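Local coordinates for protein peroxiredoxin PRX1, mitochondrial (Saccharomyces cerevisiae, PDB 5YKJ) that reduces peroxides in yeast mitochondria as a 1-Cys thiol peroxidase, probably recycled through the glutathione and thioredoxin systems, at residues V63-L68 with V92-I97. Sequence-based numbering, arbitrary orientation. Where two conformers were deposited one is given.
Sequences VKLIGL and VGFPII
G67 and I96 face each other as a parallel bridge pair, CA to CA 4.4 Å, and the peptide units on the two sides of G67 carry the bonding. G67 N donates to P95 O at 3.0 Å, nearly straight at 175°. I97 N in turn donates to G67 O at 2.9 Å. This is the pairing expected of a beta-alpha-beta crossover, in which helix 73-87 connects strand 63-69 to the short parallel strand 96-98, an edge strand of the central sheet within this chain of a thioredoxin-fold peroxiredoxin. The first bond lies in the carbonyl plane of P95, whereas I97 N is tilted from that of G67, and I96 CA makes a CA-H...O contact with the same G67 O, 3.4 Å from CA to O.

Apolar groups fill both faces. On the one carrying L68 and I97, the tip of I66 meets the tip of I97, CD1 to CD1 3.8 Å, while the same I66 methyl rests against P95 CG; CG1 of I66 is anti to its backbone N (chi1 -173°), which carries the chain over to these neighbours. Across the sheet, where I96 touches H76 and I80 of helix 73-87, F94 leads into the strand. Its ring lies obliquely to the L65 side chain, with CD2 3.7 Å from L65 CD1, and V92 CG1 sits over one ring face, toward the rim. An alanine in place of F94 would probably leave L65 CD1 without its aromatic neighbour and open a gap between L65 and V92. Y25 of helix 22-26 touches the F94 side chain and its hydroxyl hydrogen-bonds to L65 O, the same oxygen that F94 CB approaches to 3.2 Å.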
ATOM      1  N   VAL A  63      -6.510   7.458   2.783  1.00 11.03           N
ATOM      2  CA  VAL A  63      -5.740   6.569   1.940  1.00 11.80           C
ATOM      3  C   VAL A  63      -6.540   6.179   0.679  1.00 11.04           C
ATOM      4  O   VAL A  63      -7.619   5.755   0.783  1.00 12.56           O
ATOM      5  CB  VAL A  63      -5.374   5.273   2.670  1.00 10.10           C
ATOM      6  CG1 VAL A  63      -4.550   4.376   1.778  1.00 11.70           C
ATOM      7  CG2 VAL A  63      -4.622   5.557   3.952  1.00 12.29           C
ATOM      8  N   LYS A  64      -5.927   6.337  -0.482  1.00  9.58           N
ATOM      9  CA  LYS A  64      -6.502   5.956  -1.737  1.00 12.96           C
ATOM     10  C   LYS A  64      -5.835   4.656  -2.208  1.00 12.78           C
ATOM     11  O   LYS A  64      -4.665   4.517  -2.147  1.00 11.20           O
ATOM     12  CB  LYS A  64      -6.251   7.002  -2.784  1.00 12.96           C
ATOM     13  CG  LYS A  64      -7.042   8.256  -2.559  1.00 16.76           C
ATOM     14  CD  LYS A  64      -7.026   9.222  -3.708  1.00 25.22           C
ATOM     15  CE  LYS A  64      -7.804  10.434  -3.287  1.00 33.48           C
ATOM     16  NZ  LYS A  64      -7.139  11.706  -3.538  1.00 47.23           N
ATOM     17  N   LEU A  65      -6.667   3.732  -2.655  1.00 10.22           N
ATOM     18  CA  LEU A  65      -6.249   2.460  -3.155  1.00 10.69           C
ATOM     19  C   LEU A  65      -6.125   2.517  -4.665  1.00  8.81           C
ATOM     20  O   LEU A  65      -6.763   3.253  -5.321  1.00  8.83           O
ATOM     21  CB  LEU A  65      -7.248   1.360  -2.754  1.00 10.70           C
ATOM     22  CG  LEU A  65      -7.486   1.158  -1.279  1.00 13.55           C
ATOM     23  CD1 LEU A  65      -8.727   0.353  -1.014  1.00 16.11           C
ATOM     24  CD2 LEU A  65      -6.326   0.399  -0.711  1.00 13.36           C
ATOM     25  N   ILE A  66      -5.205   1.720  -5.162  1.00 11.75           N
ATOM     26  CA  ILE A  66      -5.009   1.561  -6.589  1.00  8.94           C
ATOM     27  C   ILE A  66      -4.356   0.206  -6.887  1.00  7.24           C
ATOM     28  O   ILE A  66      -3.393  -0.131  -6.340  1.00  8.33           O
ATOM     29  CB  ILE A  66      -4.273   2.732  -7.235  1.00 11.51           C
ATOM     30  CG1 ILE A  66      -4.258   2.572  -8.722  1.00 11.90           C
ATOM     31  CG2 ILE A  66      -2.888   2.887  -6.662  1.00 11.69           C
ATOM     32  CD1 ILE A  66      -4.066   3.881  -9.440  1.00 16.10           C
ATOM     33  N   GLY A  67      -4.986  -0.500  -7.769  1.00  7.31           N
ATOM     34  CA  GLY A  67      -4.546  -1.781  -8.113  1.00  7.08           C
ATOM     35  C   GLY A  67      -3.742  -1.858  -9.459  1.00  8.58           C
ATOM     36  O   GLY A  67      -3.928  -0.985 -10.259  1.00 10.44           O
ATOM     37  N   LEU A  68      -2.750  -2.734  -9.730  0.60  7.23           N
ATOM     38  CA  LEU A  68      -2.096  -2.852 -10.958  0.60  8.45           C
ATOM     39  C   LEU A  68      -2.168  -4.327 -11.241  0.60 11.37           C
ATOM     40  O   LEU A  68      -1.918  -5.140 -10.475  0.60  9.40           O
ATOM     41  CB  LEU A  68      -0.627  -2.412 -10.807  0.60  8.93           C
ATOM     42  CG  LEU A  68       0.292  -2.554 -12.004  0.60 10.38           C
ATOM     43  CD1 LEU A  68       1.522  -1.722 -11.793  0.60 27.55           C
ATOM     44  CD2 LEU A  68       0.735  -3.996 -12.145  0.60  8.66           C
ATOM     45  N   VAL A  92     -16.517  -1.152  -7.106  1.00 14.43           N
ATOM     46  CA  VAL A  92     -15.121  -1.169  -6.712  1.00 17.10           C
ATOM     47  C   VAL A  92     -14.735   0.287  -6.922  1.00 22.75           C
ATOM     48  O   VAL A  92     -14.593   0.716  -7.999  1.00 19.79           O
ATOM     49  CB  VAL A  92     -14.306  -2.032  -7.627  1.00 13.24           C
ATOM     50  CG1 VAL A  92     -12.818  -1.953  -7.263  1.00 11.53           C
ATOM     51  CG2 VAL A  92     -14.776  -3.460  -7.457  1.00 12.18           C
ATOM     52  N   GLY A  93     -14.527   0.973  -5.838  1.00 18.24           N
ATOM     53  CA  GLY A  93     -14.252   2.381  -5.838  1.00 24.04           C
ATOM     54  C   GLY A  93     -12.871   2.922  -6.128  1.00 20.50           C
ATOM     55  O   GLY A  93     -12.616   4.058  -5.882  1.00 27.43           O
ATOM     56  N   PHE A  94     -12.008   2.081  -6.613  1.00 14.44           N
ATOM     57  CA  PHE A  94     -10.672   2.465  -6.939  1.00 14.46           C
ATOM     58  C   PHE A  94     -10.348   1.883  -8.297  1.00 13.36           C
ATOM     59  O   PHE A  94     -10.932   1.011  -8.764  1.00 11.17           O
ATOM     60  CB  PHE A  94      -9.681   1.981  -5.866  1.00 13.92           C
ATOM     61  CG  PHE A  94      -9.833   0.536  -5.500  1.00 14.44           C
ATOM     62  CD1 PHE A  94      -9.328  -0.431  -6.315  1.00 13.08           C
ATOM     63  CD2 PHE A  94     -10.445   0.143  -4.339  1.00 15.16           C
ATOM     64  CE1 PHE A  94      -9.469  -1.753  -6.002  1.00 10.87           C
ATOM     65  CE2 PHE A  94     -10.536  -1.181  -4.004  1.00 12.99           C
ATOM     66  CZ  PHE A  94     -10.077  -2.129  -4.847  1.00 11.89           C
ATOM     67  N   PRO A  95      -9.342   2.502  -8.896  1.00 12.22           N
ATOM     68  CA  PRO A  95      -8.910   2.050 -10.194  1.00 14.00           C
ATOM     69  C   PRO A  95      -8.021   0.821 -10.183  1.00  9.45           C
ATOM     70  O   PRO A  95      -7.390   0.558  -9.231  1.00  9.37           O
ATOM     71  CB  PRO A  95      -8.030   3.191 -10.713  1.00 13.35           C
ATOM     72  CG  PRO A  95      -7.999   4.230  -9.679  1.00 18.11           C
ATOM     73  CD  PRO A  95      -8.527   3.641  -8.445  1.00 12.19           C
ATOM     74  N   ILE A  96      -8.032   0.144 -11.303  1.00  9.74           N
ATOM     75  CA  ILE A  96      -7.115  -0.919 -11.567  1.00  9.11           C
ATOM     76  C   ILE A  96      -6.406  -0.480 -12.864  1.00  9.67           C
ATOM     77  O   ILE A  96      -7.036  -0.219 -13.815  1.00 10.55           O
ATOM     78  CB  ILE A  96      -7.744  -2.305 -11.755  1.00  8.87           C
ATOM     79  CG1 ILE A  96      -8.654  -2.624 -10.568  1.00 12.16           C
ATOM     80  CG2 ILE A  96      -6.650  -3.349 -11.840  1.00 11.71           C
ATOM     81  CD1 ILE A  96      -9.195  -4.008 -10.568  1.00 32.37           C
ATOM     82  N   ILE A  97      -5.078  -0.398 -12.810  1.00  8.33           N
ATOM     83  CA  ILE A  97      -4.288   0.021 -13.928  1.00  9.99           C
ATOM     84  C   ILE A  97      -4.126  -1.079 -14.991  1.00  8.59           C
ATOM     85  O   ILE A  97      -3.782  -2.147 -14.691  1.00  9.28           O
ATOM     86  CB  ILE A  97      -2.872   0.434 -13.439  1.00 10.68           C
ATOM     87  CG1 ILE A  97      -2.934   1.620 -12.463  1.00  9.97           C
ATOM     88  CG2 ILE A  97      -1.921   0.666 -14.607  1.00  8.94           C
ATOM     89  CD1 ILE A  97      -1.748   1.686 -11.509  1.00  9.44           C
TER